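Local coordinates for alginate biosynthesis protein AlgJ (Pseudomonas putida, PDB 4O8V) that probably works with AlgI and AlgF at the inner membrane to add acetyl groups to mannuronate residues of alginate, through an SGNH hydrolase-like O-acetyltransferase domain, at residues G44-D47 with T48-H52; R66-T69 with E70-G73; D83-N86 with Q87-Q91; L135-A138 with V139-S143; S286-D289 with P290-A294. All coordinates share one frame; numbering follows the deposited sequence.

Interaction 1: residues G44-D47 with T48-H52; sequences GVRD and TLQQH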
loop_
_atom_site.group_PDB
_atom_site.type_symbol
_atom_site.label_atom_id
_atom_site.label_comp_id
_atom_site.label_asym_id
_atom_site.label_seq_id
_atom_site.Cartn_x
_atom_site.Cartn_y
_atom_site.Cartn_z
ATOM N N GLY A 44 -7.073 -14.667 -8.037
ATOM C CA GLY A 44 -6.362 -15.318 -9.128
ATOM C C GLY A 44 -4.864 -15.110 -9.018
ATOM O O GLY A 44 -4.064 -16.003 -9.309
ATOM N N VAL A 45 -4.480 -13.919 -8.585
ATOM C CA VAL A 45 -3.075 -13.625 -8.342
ATOM C C VAL A 45 -2.529 -14.518 -7.226
ATOM O O VAL A 45 -1.460 -15.116 -7.380
ATOM C CB VAL A 45 -2.867 -12.143 -7.990
ATOM C CG1 VAL A 45 -1.500 -11.949 -7.382
ATOM C CG2 VAL A 45 -3.066 -11.269 -9.252
ATOM N N ARG A 46 -3.264 -14.627 -6.122
ATOM C CA ARG A 46 -2.882 -15.516 -5.020
ATOM C C ARG A 46 -2.661 -16.948 -5.508
ATOM O O ARG A 46 -1.686 -17.605 -5.128
ATOM C CB ARG A 46 -3.946 -15.515 -3.927
ATOM C CG ARG A 46 -3.681 -16.478 -2.781
ATOM C CD ARG A 46 -4.775 -17.554 -2.701
ATOM N NE ARG A 46 -4.570 -18.482 -1.594
ATOM C CZ ARG A 46 -4.233 -19.763 -1.738
ATOM N NH1 ARG A 46 -4.073 -20.273 -2.949
ATOM N NH2 ARG A 46 -4.067 -20.537 -0.669
ATOM N N ASP A 47 -3.578 -17.432 -6.336
ATOM C CA ASP A 47 -3.492 -18.812 -6.807
ATOM C C ASP A 47 -2.294 -18.985 -7.759
ATOM O O ASP A 47 -1.589 -20.008 -7.715
ATOM C CB ASP A 47 -4.788 -19.227 -7.515
ATOM C CG ASP A 47 -5.969 -19.366 -6.567
ATOM O OD1 ASP A 47 -5.797 -19.349 -5.318
ATOM O OD2 ASP A 47 -7.096 -19.513 -7.082
ATOM N N THR A 48 -2.075 -17.992 -8.619
ATOM C CA THR A 48 -0.947 -18.003 -9.557
ATOM C C THR A 48 0.407 -18.026 -8.812
ATOM O O THR A 48 1.299 -18.824 -9.130
ATOM C CB THR A 48 -1.002 -16.780 -10.489
ATOM O OG1 THR A 48 -2.179 -16.850 -11.295
ATOM C CG2 THR A 48 0.225 -16.705 -11.384
ATOM N N LEU A 49 0.543 -17.161 -7.811
ATOM C CA LEU A 49 1.743 -17.126 -6.986
ATOM C C LEU A 49 1.965 -18.483 -6.324
ATOM O O LEU A 49 3.078 -19.014 -6.357
ATOM C CB LEU A 49 1.657 -16.031 -5.923
ATOM C CG LEU A 49 1.751 -14.594 -6.482
ATOM C CD1 LEU A 49 1.472 -13.557 -5.387
ATOM C CD2 LEU A 49 3.127 -14.326 -7.054
ATOM N N GLN A 50 0.912 -19.043 -5.735
ATOM C CA GLN A 50 1.049 -20.295 -4.999
ATOM C C GLN A 50 1.522 -21.408 -5.929
ATOM O O GLN A 50 2.350 -22.235 -5.542
ATOM C CB GLN A 50 -0.267 -20.681 -4.321
ATOM C CG GLN A 50 -0.193 -21.988 -3.530
ATOM C CD GLN A 50 -1.243 -22.084 -2.433
ATOM O OE1 GLN A 50 -2.416 -22.341 -2.702
ATOM N NE2 GLN A 50 -0.819 -21.886 -1.186
ATOM N N GLN A 51 1.019 -21.403 -7.160
ATOM C CA GLN A 51 1.375 -22.415 -8.144
ATOM C C GLN A 51 2.842 -22.369 -8.562
ATOM O O GLN A 51 3.385 -23.373 -9.046
ATOM C CB GLN A 51 0.465 -22.290 -9.359
ATOM C CG GLN A 51 -0.897 -22.894 -9.085
ATOM C CD GLN A 51 -1.974 -22.379 -10.009
ATOM O OE1 GLN A 51 -1.692 -21.797 -11.067
ATOM N NE2 GLN A 51 -3.228 -22.576 -9.609
ATOM N N HIS A 52 3.470 -21.221 -8.363
ATOM C CA HIS A 52 4.896 -21.044 -8.607
ATOM C C HIS A 52 5.702 -21.169 -7.322
ATOM O O HIS A 52 6.902 -20.909 -7.313
ATOM C CB HIS A 52 5.157 -19.676 -9.251
ATOM C CG HIS A 52 4.719 -19.604 -10.679
ATOM N ND1 HIS A 52 3.399 -19.725 -11.056
ATOM C CD2 HIS A 52 5.428 -19.468 -11.824
ATOM C CE1 HIS A 52 3.310 -19.653 -12.373
ATOM N NE2 HIS A 52 4.527 -19.495 -12.863
#

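Interaction 2: residues R66-T69 with E70-G73; sequences RVYT and EYLG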
loop_
_atom_site.group_PDB
_atom_site.type_symbol
_atom_site.label_atom_id
_atom_site.label_comp_id
_atom_site.label_asym_id
_atom_site.label_seq_id
_atom_site.Cartn_x
_atom_site.Cartn_y
_atom_site.Cartn_z
ATOM N N ARG A 66 -9.551 7.275 7.394
ATOM C CA ARG A 66 -10.002 6.346 8.431
ATOM C C ARG A 66 -9.099 6.419 9.657
ATOM O O ARG A 66 -9.565 6.298 10.780
ATOM C CB ARG A 66 -10.026 4.891 7.892
ATOM C CG ARG A 66 -10.497 3.863 8.915
ATOM C CD ARG A 66 -10.532 2.418 8.351
ATOM N NE ARG A 66 -11.161 2.313 7.030
ATOM C CZ ARG A 66 -12.470 2.366 6.803
ATOM N NH1 ARG A 66 -13.325 2.573 7.808
ATOM N NH2 ARG A 66 -12.932 2.240 5.559
ATOM N N VAL A 67 -7.803 6.605 9.432
ATOM C CA VAL A 67 -6.842 6.633 10.519
ATOM C C VAL A 67 -6.853 8.000 11.215
ATOM O O VAL A 67 -6.667 8.075 12.429
ATOM C CB VAL A 67 -5.413 6.303 10.026
ATOM C CG1 VAL A 67 -4.399 6.422 11.168
ATOM C CG2 VAL A 67 -5.369 4.898 9.412
ATOM N N TYR A 68 -7.074 9.068 10.446
ATOM C CA TYR A 68 -7.138 10.435 11.006
ATOM C C TYR A 68 -8.525 11.083 10.881
ATOM O O TYR A 68 -8.671 12.218 10.417
ATOM C CB TYR A 68 -6.045 11.303 10.347
ATOM C CG TYR A 68 -4.689 11.016 10.949
ATOM C CD1 TYR A 68 -4.347 11.547 12.197
ATOM C CD2 TYR A 68 -3.768 10.172 10.304
ATOM C CE1 TYR A 68 -3.124 11.268 12.785
ATOM C CE2 TYR A 68 -2.527 9.880 10.889
ATOM C CZ TYR A 68 -2.219 10.427 12.134
ATOM O OH TYR A 68 -1.009 10.137 12.734
ATOM N N THR A 69 -9.550 10.386 11.358
ATOM C CA THR A 69 -10.917 10.923 11.317
ATOM C C THR A 69 -11.055 12.211 12.114
ATOM O O THR A 69 -11.977 13.010 11.880
ATOM C CB THR A 69 -11.946 9.926 11.869
ATOM O OG1 THR A 69 -11.671 9.677 13.251
ATOM C CG2 THR A 69 -11.876 8.622 11.112
ATOM N N GLU A 70 -10.140 12.426 13.052
ATOM C CA GLU A 70 -10.254 13.587 13.920
ATOM C C GLU A 70 -9.904 14.868 13.164
ATOM O O GLU A 70 -10.171 15.968 13.649
ATOM C CB GLU A 70 -9.370 13.435 15.174
ATOM C CG GLU A 70 -7.869 13.404 14.920
ATOM C CD GLU A 70 -7.312 11.974 14.847
ATOM O OE1 GLU A 70 -7.994 11.081 14.289
ATOM O OE2 GLU A 70 -6.197 11.745 15.367
ATOM N N TYR A 71 -9.319 14.728 11.978
ATOM C CA TYR A 71 -8.990 15.905 11.172
ATOM C C TYR A 71 -9.913 16.052 9.968
ATOM O O TYR A 71 -9.673 16.880 9.097
ATOM C CB TYR A 71 -7.522 15.858 10.719
ATOM C CG TYR A 71 -6.568 15.982 11.888
ATOM C CD1 TYR A 71 -6.620 17.080 12.735
ATOM C CD2 TYR A 71 -5.623 14.992 12.151
ATOM C CE1 TYR A 71 -5.757 17.196 13.814
ATOM C CE2 TYR A 71 -4.759 15.092 13.232
ATOM C CZ TYR A 71 -4.837 16.195 14.059
ATOM O OH TYR A 71 -3.978 16.319 15.129
ATOM N N LEU A 72 -10.979 15.259 9.933
ATOM C CA LEU A 72 -12.037 15.483 8.954
ATOM C C LEU A 72 -12.650 16.861 9.123
ATOM O O LEU A 72 -12.868 17.358 10.247
ATOM C CB LEU A 72 -13.116 14.408 9.057
ATOM C CG LEU A 72 -12.587 13.041 8.620
ATOM C CD1 LEU A 72 -13.674 12.004 8.759
ATOM C CD2 LEU A 72 -12.069 13.091 7.178
ATOM N N GLY A 73 -12.923 17.499 7.995
ATOM C CA GLY A 73 -13.567 18.800 8.015
ATOM C C GLY A 73 -15.066 18.668 7.854
ATOM O O GLY A 73 -15.682 17.759 8.410
#

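Interaction 3: residues D83-N86 with Q87-Q91; sequences DLYN and QFHAQ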
loop_
_atom_site.group_PDB
_atom_site.type_symbol
_atom_site.label_atom_id
_atom_site.label_comp_id
_atom_site.label_asym_id
_atom_site.label_seq_id
_atom_site.Cartn_x
_atom_site.Cartn_y
_atom_site.Cartn_z
ATOM N N ASP A 83 -17.178 1.051 5.865
ATOM C CA ASP A 83 -16.634 -0.208 6.362
ATOM C C ASP A 83 -15.827 -0.959 5.305
ATOM O O ASP A 83 -15.741 -2.194 5.337
ATOM C CB ASP A 83 -17.761 -1.097 6.888
ATOM C CG ASP A 83 -17.278 -2.083 7.949
ATOM O OD1 ASP A 83 -16.430 -1.678 8.793
ATOM O OD2 ASP A 83 -17.744 -3.254 7.934
ATOM N N LEU A 84 -15.217 -0.194 4.401
ATOM C CA LEU A 84 -14.491 -0.752 3.255
ATOM C C LEU A 84 -13.266 -1.572 3.692
ATOM O O LEU A 84 -13.018 -2.657 3.157
ATOM C CB LEU A 84 -14.059 0.369 2.309
ATOM C CG LEU A 84 -13.351 -0.015 1.001
ATOM C CD1 LEU A 84 -14.150 -1.041 0.223
ATOM C CD2 LEU A 84 -13.150 1.251 0.151
ATOM N N TYR A 85 -12.513 -1.049 4.659
ATOM C CA TYR A 85 -11.348 -1.748 5.170
ATOM C C TYR A 85 -11.732 -3.125 5.713
ATOM O O TYR A 85 -11.149 -4.129 5.313
ATOM C CB TYR A 85 -10.659 -0.900 6.252
ATOM C CG TYR A 85 -9.475 -1.566 6.919
ATOM C CD1 TYR A 85 -8.208 -1.525 6.341
ATOM C CD2 TYR A 85 -9.630 -2.250 8.123
ATOM C CE1 TYR A 85 -7.121 -2.138 6.949
ATOM C CE2 TYR A 85 -8.555 -2.862 8.749
ATOM C CZ TYR A 85 -7.302 -2.813 8.148
ATOM O OH TYR A 85 -6.248 -3.430 8.789
ATOM N N ASN A 86 -12.741 -3.157 6.586
ATOM C CA ASN A 86 -13.252 -4.382 7.179
ATOM C C ASN A 86 -13.770 -5.365 6.131
ATOM O O ASN A 86 -13.481 -6.561 6.191
ATOM C CB ASN A 86 -14.372 -4.042 8.178
ATOM C CG ASN A 86 -14.953 -5.270 8.877
ATOM O OD1 ASN A 86 -14.236 -6.086 9.466
ATOM N ND2 ASN A 86 -16.264 -5.395 8.825
ATOM N N GLN A 87 -14.537 -4.864 5.167
ATOM C CA GLN A 87 -15.074 -5.739 4.130
ATOM C C GLN A 87 -13.983 -6.268 3.199
ATOM O O GLN A 87 -14.082 -7.399 2.718
ATOM C CB GLN A 87 -16.159 -5.009 3.327
ATOM C CG GLN A 87 -17.456 -4.781 4.116
ATOM C CD GLN A 87 -18.148 -6.091 4.557
ATOM O OE1 GLN A 87 -17.974 -7.150 3.939
ATOM N NE2 GLN A 87 -18.934 -6.011 5.629
ATOM N N PHE A 88 -12.963 -5.455 2.931
ATOM C CA PHE A 88 -11.793 -5.904 2.161
ATOM C C PHE A 88 -11.137 -7.086 2.903
ATOM O O PHE A 88 -10.868 -8.151 2.328
ATOM C CB PHE A 88 -10.807 -4.744 1.975
ATOM C CG PHE A 88 -9.776 -4.936 0.876
ATOM C CD1 PHE A 88 -9.537 -6.176 0.300
ATOM C CD2 PHE A 88 -9.009 -3.853 0.453
ATOM C CE1 PHE A 88 -8.571 -6.322 -0.696
ATOM C CE2 PHE A 88 -8.053 -3.988 -0.538
ATOM C CZ PHE A 88 -7.832 -5.226 -1.118
ATOM N N HIS A 89 -10.897 -6.908 4.197
ATOM C CA HIS A 89 -10.315 -7.989 4.979
ATOM C C HIS A 89 -11.200 -9.238 4.991
ATOM O O HIS A 89 -10.705 -10.347 4.828
ATOM C CB HIS A 89 -10.034 -7.538 6.405
ATOM C CG HIS A 89 -8.680 -6.938 6.571
ATOM N ND1 HIS A 89 -7.535 -7.706 6.635
ATOM C CD2 HIS A 89 -8.279 -5.643 6.647
ATOM C CE1 HIS A 89 -6.488 -6.911 6.779
ATOM N NE2 HIS A 89 -6.911 -5.654 6.782
ATOM N N ALA A 90 -12.505 -9.052 5.166
ATOM C CA ALA A 90 -13.422 -10.172 5.200
ATOM C C ALA A 90 -13.415 -10.925 3.869
ATOM O O ALA A 90 -13.432 -12.163 3.848
ATOM C CB ALA A 90 -14.832 -9.703 5.535
ATOM N N GLN A 91 -13.409 -10.187 2.760
ATOM C CA GLN A 91 -13.437 -10.835 1.432
ATOM C C GLN A 91 -12.104 -11.510 1.102
ATOM O O GLN A 91 -12.065 -12.574 0.461
ATOM C CB GLN A 91 -13.782 -9.823 0.337
ATOM C CG GLN A 91 -15.221 -9.385 0.338
ATOM C CD GLN A 91 -16.099 -10.335 -0.432
ATOM O OE1 GLN A 91 -15.626 -11.334 -0.993
ATOM N NE2 GLN A 91 -17.388 -10.029 -0.481
#

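Interaction 4: residues L135-A138 with V139-S143; sequences LAEA and VSRQS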
loop_
_atom_site.group_PDB
_atom_site.type_symbol
_atom_site.label_atom_id
_atom_site.label_comp_id
_atom_site.label_asym_id
_atom_site.label_seq_id
_atom_site.Cartn_x
_atom_site.Cartn_y
_atom_site.Cartn_z
ATOM N N LEU A 135 3.782 -6.641 9.363
ATOM C CA LEU A 135 3.866 -7.654 8.320
ATOM C C LEU A 135 4.947 -8.695 8.669
ATOM O O LEU A 135 4.732 -9.904 8.525
ATOM C CB LEU A 135 4.123 -6.988 6.953
ATOM C CG LEU A 135 2.982 -6.143 6.397
ATOM C CD1 LEU A 135 3.462 -5.250 5.233
ATOM C CD2 LEU A 135 1.844 -7.059 5.936
ATOM N N ALA A 136 6.092 -8.248 9.177
ATOM C CA ALA A 136 7.158 -9.169 9.551
ATOM C C ALA A 136 6.757 -10.106 10.699
ATOM O O ALA A 136 7.151 -11.267 10.702
ATOM C CB ALA A 136 8.421 -8.405 9.923
ATOM N N GLU A 137 5.990 -9.600 11.667
ATOM C CA GLU A 137 5.490 -10.445 12.748
ATOM C C GLU A 137 4.642 -11.572 12.170
ATOM O O GLU A 137 4.805 -12.745 12.535
ATOM C CB GLU A 137 4.667 -9.645 13.763
ATOM C CG GLU A 137 4.283 -10.465 14.995
ATOM C CD GLU A 137 3.327 -9.746 15.945
ATOM O OE1 GLU A 137 3.206 -8.506 15.873
ATOM O OE2 GLU A 137 2.686 -10.441 16.765
ATOM N N ALA A 138 3.747 -11.207 11.258
ATOM C CA ALA A 138 2.845 -12.169 10.652
ATOM C C ALA A 138 3.627 -13.200 9.835
ATOM O O ALA A 138 3.367 -14.395 9.936
ATOM C CB ALA A 138 1.820 -11.466 9.792
ATOM N N VAL A 139 4.593 -12.733 9.050
ATOM C CA VAL A 139 5.444 -13.630 8.273
ATOM C C VAL A 139 6.177 -14.626 9.174
ATOM O O VAL A 139 6.217 -15.830 8.874
ATOM C CB VAL A 139 6.458 -12.832 7.413
ATOM C CG1 VAL A 139 7.590 -13.736 6.883
ATOM C CG2 VAL A 139 5.746 -12.140 6.263
ATOM N N SER A 140 6.735 -14.145 10.289
ATOM C CA SER A 140 7.404 -15.014 11.243
ATOM C C SER A 140 6.422 -15.998 11.875
ATOM O O SER A 140 6.729 -17.175 12.034
ATOM C CB SER A 140 8.103 -14.181 12.331
ATOM O OG SER A 140 8.569 -14.987 13.379
ATOM N N ARG A 141 5.235 -15.516 12.220
ATOM C CA ARG A 141 4.235 -16.340 12.896
ATOM C C ARG A 141 3.819 -17.536 12.033
ATOM O O ARG A 141 3.587 -18.623 12.557
ATOM C CB ARG A 141 3.006 -15.492 13.248
ATOM C CG ARG A 141 2.398 -15.743 14.615
ATOM C CD ARG A 141 1.735 -14.463 15.137
ATOM N NE ARG A 141 0.984 -13.789 14.078
ATOM C CZ ARG A 141 0.818 -12.469 13.990
ATOM N NH1 ARG A 141 1.344 -11.669 14.906
ATOM N NH2 ARG A 141 0.126 -11.945 12.985
ATOM N N GLN A 142 3.733 -17.318 10.721
ATOM C CA GLN A 142 3.327 -18.357 9.753
ATOM C C GLN A 142 4.493 -19.144 9.156
ATOM O O GLN A 142 4.282 -20.010 8.303
ATOM C CB GLN A 142 2.538 -17.730 8.600
ATOM C CG GLN A 142 1.335 -16.930 9.039
ATOM C CD GLN A 142 0.321 -17.793 9.731
ATOM O OE1 GLN A 142 0.197 -18.985 9.433
ATOM N NE2 GLN A 142 -0.404 -17.208 10.679
ATOM N N SER A 143 5.710 -18.829 9.583
ATOM C CA SER A 143 6.913 -19.497 9.085
ATOM C C SER A 143 7.022 -19.470 7.562
ATOM O O SER A 143 7.320 -20.493 6.949
ATOM C CB SER A 143 6.954 -20.959 9.574
ATOM O OG SER A 143 6.742 -21.053 10.975
#

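Interaction 5: residues S286-D289 with P290-A294; sequences SSFD and PQWIA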
loop_
_atom_site.group_PDB
_atom_site.type_symbol
_atom_site.label_atom_id
_atom_site.label_comp_id
_atom_site.label_asym_id
_atom_site.label_seq_id
_atom_site.Cartn_x
_atom_site.Cartn_y
_atom_site.Cartn_z
ATOM N N SER A 286 -6.958 -3.107 -20.535
ATOM C CA SER A 286 -7.041 -3.157 -21.997
ATOM C C SER A 286 -5.765 -3.703 -22.629
ATOM O O SER A 286 -5.804 -4.211 -23.746
ATOM C CB SER A 286 -7.342 -1.774 -22.574
ATOM O OG SER A 286 -6.292 -0.869 -22.279
ATOM N N SER A 287 -4.641 -3.600 -21.922
ATOM C CA SER A 287 -3.365 -4.047 -22.487
ATOM C C SER A 287 -3.079 -5.524 -22.224
ATOM O O SER A 287 -2.087 -6.067 -22.721
ATOM C CB SER A 287 -2.205 -3.209 -21.948
ATOM O OG SER A 287 -1.961 -3.486 -20.584
ATOM N N PHE A 288 -3.942 -6.184 -21.461
ATOM C CA PHE A 288 -3.726 -7.602 -21.190
ATOM C C PHE A 288 -4.570 -8.521 -22.060
ATOM O O PHE A 288 -5.668 -8.170 -22.485
ATOM C CB PHE A 288 -3.988 -7.892 -19.717
ATOM C CG PHE A 288 -3.087 -7.130 -18.798
ATOM C CD1 PHE A 288 -1.809 -7.589 -18.531
ATOM C CD2 PHE A 288 -3.507 -5.936 -18.218
ATOM C CE1 PHE A 288 -0.967 -6.877 -17.687
ATOM C CE2 PHE A 288 -2.665 -5.222 -17.379
ATOM C CZ PHE A 288 -1.396 -5.702 -17.115
ATOM N N ASP A 289 -4.026 -9.698 -22.345
ATOM C CA ASP A 289 -4.734 -10.723 -23.116
ATOM C C ASP A 289 -5.992 -11.159 -22.350
ATOM O O ASP A 289 -5.890 -11.582 -21.197
ATOM C CB ASP A 289 -3.795 -11.919 -23.356
ATOM C CG ASP A 289 -4.379 -12.956 -24.295
ATOM O OD1 ASP A 289 -5.584 -12.884 -24.590
ATOM O OD2 ASP A 289 -3.624 -13.856 -24.731
ATOM N N PRO A 290 -7.178 -11.069 -22.978
ATOM C CA PRO A 290 -8.370 -11.494 -22.234
ATOM C C PRO A 290 -8.309 -12.955 -21.762
ATOM O O PRO A 290 -8.867 -13.287 -20.714
ATOM C CB PRO A 290 -9.503 -11.289 -23.243
ATOM C CG PRO A 290 -8.824 -11.267 -24.586
ATOM C CD PRO A 290 -7.524 -10.591 -24.329
ATOM N N GLN A 291 -7.614 -13.806 -22.507
ATOM C CA GLN A 291 -7.473 -15.195 -22.102
ATOM C C GLN A 291 -6.762 -15.303 -20.763
ATOM O O GLN A 291 -7.096 -16.156 -19.935
ATOM C CB GLN A 291 -6.719 -15.992 -23.164
ATOM C CG GLN A 291 -7.536 -16.293 -24.357
ATOM C CD GLN A 291 -7.062 -17.534 -25.068
ATOM O OE1 GLN A 291 -5.976 -18.045 -24.795
ATOM N NE2 GLN A 291 -7.880 -18.039 -25.970
ATOM N N TRP A 292 -5.786 -14.430 -20.540
ATOM C CA TRP A 292 -5.051 -14.466 -19.293
ATOM C C TRP A 292 -5.883 -13.900 -18.155
ATOM O O TRP A 292 -5.871 -14.423 -17.038
ATOM C CB TRP A 292 -3.741 -13.707 -19.412
ATOM C CG TRP A 292 -2.927 -13.887 -18.178
ATOM C CD1 TRP A 292 -2.622 -15.072 -17.557
ATOM C CD2 TRP A 292 -2.324 -12.860 -17.402
ATOM N NE1 TRP A 292 -1.864 -14.835 -16.436
ATOM C CE2 TRP A 292 -1.663 -13.485 -16.321
ATOM C CE3 TRP A 292 -2.281 -11.471 -17.510
ATOM C CZ2 TRP A 292 -0.960 -12.762 -15.362
ATOM C CZ3 TRP A 292 -1.586 -10.760 -16.559
ATOM C CH2 TRP A 292 -0.932 -11.405 -15.499
ATOM N N ILE A 293 -6.637 -12.842 -18.446
ATOM C CA ILE A 293 -7.525 -12.278 -17.450
ATOM C C ILE A 293 -8.516 -13.354 -17.016
ATOM O O ILE A 293 -8.773 -13.509 -15.822
ATOM C CB ILE A 293 -8.261 -11.028 -17.991
ATOM C CG1 ILE A 293 -7.247 -9.895 -18.195
ATOM C CG2 ILE A 293 -9.390 -10.609 -17.034
ATOM C CD1 ILE A 293 -7.817 -8.672 -18.900
ATOM N N ALA A 294 -9.027 -14.113 -17.985
ATOM C CA ALA A 294 -9.995 -15.168 -17.730
ATOM C C ALA A 294 -9.421 -16.235 -16.803
ATOM O O ALA A 294 -10.115 -16.733 -15.915
ATOM C CB ALA A 294 -10.449 -15.816 -19.042
#

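Interaction 1: residues G44-D47 with T48-H52
R46 and Q50, one turn apart near the end of helix 31-51, lie alongside each other and join their polar ends. In the modelled conformer of Q50, one of two, R46 NH1 donates to Q50 OE1 at 2.7 Å from above the plane of the amide carbonyl, with the guanidinium and amide planes almost perpendicular (87°). R46 NH1 also forms a salt bridge with D47 OD1 at 3.1 Å, while D47 OD2 is held by S299 and R300 and R46 NE reaches N96 O. Shortening R46 to an alanine is likely to cost D47 OD1 its salt-bridge partner and, in this conformer, Q50 OE1 its donor. Among backbone acceptors, G44 O takes two bonds, T48 N and T48 OG1 each lying 2.9 Å from it on opposite faces of its plane. The OG1 atom is brought back over the preceding turn because it sits beside its own backbone N (chi1 -64°). Apolar packing is confined to V45 CG1 against L49 CD1, 3.9 Å apart, on the side covered by helix 250-257 and strand 269-275. The helix is thus amphipathic here, with an aliphatic inner side and a charge network that ties it to S299 and R300.

Interaction 2: residues R66-T69 with E70-G73
A short 3-10 turn follows helix 64-67 in the SGNH hydrolase-like domain, and across it Y68 meets Y71 and E70. Y68 is the first residue to leave helical backbone angles. Its O accepts from Y71 N at 3.0 Å, and T69 O accepts from L72 N at 3.1 Å. The two tyrosines run side by side and point the same way, their rings meeting rim to rim with planes 25° apart and neither ring over the other's face. With CG beside the backbone N in both (chi1 -78° in Y68, -66° in Y71), the rings leave the turn together, and both also meet W18. Y68 OH bonds to V115 N, and this side chain lies about 11 Å from those of D120 and H122, two members of the probable catalytic triad. Replacing Y68 with an alanine would probably leave the rim of Y71 without its neighbour and V115 N without its acceptor. The E70 chain bends at CG, bringing its carboxylate back beside Y68, where K110 pairs with it. E70 OE2 stands 3.7 Å from Y68 CD1, and Y68 CD1 is likewise 3.7 Å from Y71 CD2.

Interaction 3: residues D83-N86 with Q87-Q91
An aromatic pair one helical turn apart, Y85 with H89, dominates this local contact in the first turns of helix 84-94, which packs against strand 55-61 of the parallel sheet and against helix 31-51. The imidazole presents its edge to the phenol face in an offset edge-to-face pair, with centroids 4.5 Å apart and planes at 64°. H89 CD2 stands over that face toward its rim, 3.3 Å from Y85 CZ, and H89 NE2 lies 3.1 Å from Y85 OH. The tyrosine ring reaches this position because its CG is anti to the backbone N (chi1 176°), which swings the ring out beside the next turn of the helix. The phenol oxygen is engaged beyond the helix by D101 and by the backbone N of M103, and the side chains of both Y85 and H89 touch I60. F88 faces the sheet, where its ring forms an edge-to-face pair with F274.

The more exposed side of the helix is polar. D83 occupies the N-cap position, yet its carboxylate makes no capping bond: D83 OD2 instead accepts from N86 ND2 at 2.8 Å, on the syn side of the carboxylate. Q87 crosses D83 at about a right angle, with Q87 NE2 3.8 Å from D83 OD2. Q87 N donates to D83 O at 2.9 Å, the first i to i+4 bond of the helix.

The chemistry therefore divides between two sides: buried rings, with a phenol oxygen satisfied by outside partners, and, on the more exposed side, the N86 amide bonded to the D83 carboxylate.

Interaction 4: residues L135-A138 with V139-S143
With CG anti to the backbone N (chi1 -173°) and the chain extended beyond it, E137, in its modelled conformer, one of two, holds its carboxylate straight out from the helix, and R141 does the reaching, its chain folding at chi3 (43°) to bring the guanidinium back over the preceding turn. In this conformer the two side chains cross at a slant and meet in a salt bridge, E137 OE2 to R141 NH1 at 2.6 Å. The carboxylate oxygen then lies at the edge of the guanidinium, in its plane, although the carboxylate itself is turned 75° from that plane. One face of the guanidinium rests above A138, with R141 NH2 3.6 Å from A138 CB. This is an i to i+4 acid-base pair in the last turns of helix 125-141, on its exposed side. Q142 N still donates to A138 O (3.0 Å) in the helical pattern; the helix then closes in a Schellman motif, S143 having positive phi and its N bonding back to S140 O at 3.1 Å. On the buried side V139 N bonds to L135 O at 2.9 Å, and V139 CG2 packs 3.3 Å from that same oxygen. L135 reaches V57 and A59 of strand 55-61, whereas A136 and V139 pack against L235 of helix 227-235.

Interaction 5: residues S286-D289 with P290-A294
F288 and W292 form the packed part of this contact, their side chains running alongside each other and pointing the same way. F288 CD1 comes to the edge of the indole, in its plane, 3.7 Å from W292 CZ3. The two six-membered rings have centroids 5.9 Å apart and planes at 46°, so they meet obliquely rather than in a stack. I293 closes in beside them, its CD1 4.0 Å from F288 CB. Helix 250-257 lies against this group, L254 touching both aromatic residues and L257 touching W292.

Between the packed and open sides stands the N-cap of helix 290-297. D289 OD1 accepts from Q291 N at 3.1 Å, the donor standing above the carboxylate plane (60° out of it). This reach depends on D289 CG being anti to its own backbone N (chi1 -173°), which lays the carboxylate over the first turn. D289 O accepts from I293 N at 3.1 Å, the first i to i+4 bond of the helix, and more weakly from W292 N. P290 fills the first helical position, where its nitrogen has no hydrogen to offer.

The other side is looser and faces solvent. D289, P290 and Q291 are all exposed there, and the Q291 chain extends outward beyond CG, leading its amide away from the loop. Its CB stays nearer, 3.6 Å from D289 OD1.

Overall arrangement
The five contacts follow one another along the chain without overlap. Interactions 1 to 4 belong to the SGNH hydrolase-like domain. Interactions 1, 3 and 4 lie on helices 31-51, 84-94 and 125-141, each of which has side chains against strand 55-61 of the parallel sheet; their centres are about 19 to 21 Å apart. Interaction 2 touches interaction 3 where R66 packs on L84 and Y85, but lies across the chain's centre from interaction 1, about 36 Å between centres. Interaction 5, on helix 290-297, has its centre about 16 Å from that of interaction 1, and both contact helix 250-257. Three of the contacts thus lie on helices packed against the sheet, while interaction 2 is the one nearest the probable catalytic residues.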